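Local coordinates for protein deseasin MCP-01 (Pseudoalteromonas sp., PDB 3VV3) that probably degrades collagen as a serine protease of the subtilisin family, its catalytic domain carrying bound calcium ions, at residues D289-T292 / L293-K296. Numbering follows the deposited sequence.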
loop_
_atom_site.group_PDB
_atom_site.type_symbol
_atom_site.label_atom_id
_atom_site.label_comp_id
_atom_site.label_asym_id
_atom_site.label_seq_id
_atom_site.Cartn_x
_atom_site.Cartn_y
_atom_site.Cartn_z
ATOM N N ASP A 289 34.042 5.392 9.185
ATOM C CA ASP A 289 35.093 4.457 8.781
ATOM C C ASP A 289 34.631 3.004 8.652
ATOM O O ASP A 289 35.412 2.132 8.279
ATOM C CB ASP A 289 36.296 4.559 9.732
ATOM C CG ASP A 289 36.952 5.926 9.687
ATOM O OD1 ASP A 289 37.048 6.503 8.582
ATOM O OD2 ASP A 289 37.380 6.422 10.750
ATOM N N LEU A 290 33.364 2.743 8.944
ATOM C CA LEU A 290 32.831 1.393 8.823
ATOM C C LEU A 290 32.734 0.956 7.363
ATOM O O LEU A 290 32.300 1.727 6.515
ATOM C CB LEU A 290 31.444 1.321 9.470
ATOM C CG LEU A 290 31.404 1.635 10.965
ATOM C CD1 LEU A 290 29.975 1.839 11.464
ATOM C CD2 LEU A 290 32.114 0.540 11.753
ATOM N N THR A 291 33.132 -0.278 7.071
ATOM C CA THR A 291 32.865 -0.843 5.752
ATOM C C THR A 291 31.363 -1.079 5.672
ATOM O O THR A 291 30.679 -1.084 6.692
ATOM C CB THR A 291 33.564 -2.192 5.541
ATOM O OG1 THR A 291 33.018 -3.158 6.444
ATOM C CG2 THR A 291 35.074 -2.076 5.765
ATOM N N THR A 292 30.851 -1.281 4.466
ATOM C CA THR A 292 29.423 -1.531 4.291
ATOM C C THR A 292 28.979 -2.757 5.081
ATOM O O THR A 292 27.938 -2.748 5.754
ATOM C CB THR A 292 29.099 -1.738 2.809
ATOM O OG1 THR A 292 29.474 -0.566 2.085
ATOM C CG2 THR A 292 27.608 -1.997 2.604
ATOM N N LEU A 293 29.766 -3.820 4.991
ATOM C CA LEU A 293 29.459 -5.049 5.705
ATOM C C LEU A 293 29.500 -4.850 7.224
ATOM O O LEU A 293 28.691 -5.413 7.953
ATOM C CB LEU A 293 30.425 -6.160 5.291
ATOM C CG LEU A 293 30.229 -7.507 5.993
ATOM C CD1 LEU A 293 28.824 -8.049 5.747
ATOM C CD2 LEU A 293 31.285 -8.507 5.539
ATOM N N GLU A 294 30.453 -4.062 7.708
ATOM C CA GLU A 294 30.511 -3.768 9.141
ATOM C C GLU A 294 29.278 -3.008 9.591
ATOM O O GLU A 294 28.713 -3.289 10.652
ATOM C CB GLU A 294 31.776 -2.971 9.487
ATOM C CG GLU A 294 33.038 -3.809 9.512
ATOM C CD GLU A 294 34.300 -2.976 9.649
ATOM O OE1 GLU A 294 34.264 -1.759 9.348
ATOM O OE2 GLU A 294 35.334 -3.554 10.052
ATOM N N LEU A 295 28.867 -2.039 8.774
ATOM C CA LEU A 295 27.658 -1.264 9.028
ATOM C C LEU A 295 26.430 -2.171 9.105
ATOM O O LEU A 295 25.626 -2.082 10.040
ATOM C CB LEU A 295 27.468 -0.222 7.928
ATOM C CG LEU A 295 26.243 0.683 8.048
ATOM C CD1 LEU A 295 26.229 1.387 9.398
ATOM C CD2 LEU A 295 26.217 1.719 6.911
ATOM N N LYS A 296 26.291 -3.039 8.112
ATOM C CA LYS A 296 25.166 -3.956 8.051
ATOM C C LYS A 296 25.131 -4.843 9.285
ATOM O O LYS A 296 24.093 -4.968 9.935
ATOM C CB LYS A 296 25.242 -4.822 6.793
ATOM C CG LYS A 296 24.217 -5.964 6.777
ATOM C CD LYS A 296 24.263 -6.725 5.454
ATOM C CE LYS A 296 23.492 -8.043 5.526
ATOM N NZ LYS A 296 23.597 -8.785 4.245
HETATM O O HOH W 1 36.322 0.029 9.658
#
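Thr291 and Glu294 exchange side chain for backbone in both directions where the chain turns into helix 292-301, a compact example of how a helix start closes on itself. Thr291 is the N-cap: its OG1 accepts from Glu294 N at 3.0 Å. With chi1 at 65°, the hydroxyl sits between its own backbone N and carbonyl carbon and faces the first turn. In return, Glu294 OE1 accepts from Thr291 N at 2.9 Å, an almost straight bond that reaches the carboxylate oxygen on its anti side, 32° out of the carboxylate plane. With CG anti to its carbonyl carbon (chi1 -76°) and the chain extended beyond CG, the glutamate runs back across the threonine. Its CG then lies 3.1 Å from Thr291 OG1, and OE1 comes to 3.7 Å from the methyl CG2 of Thr291. A water donates to both Glu294 OE1 and Asp289 O, so OE1 is gripped twice, and the second grip ties the carboxylate to the approaching loop.

Behind the cap, regular helical bonding takes over: Leu295 N donates to Thr291 O, and Thr292 O accepts from Lys296 N at 2.9 Å. Thr292, the first helical residue, is buried; its side chain touches Leu195 of strand 195-199 and the loop residues Asp193 and Asn221, while Arg167 donates to Leu290 O. A looser apolar contact, Leu290 CD1 to Leu295 CD1 at 4.3 Å, lies beside the cap, and both leucines also rest on Val283 of helix 269-284. The reciprocal pair of Thr291 and Glu294 is a classic capping box; here it starts the short helix that follows the loop after helix 269-284 in the alpha/beta subtilisin fold.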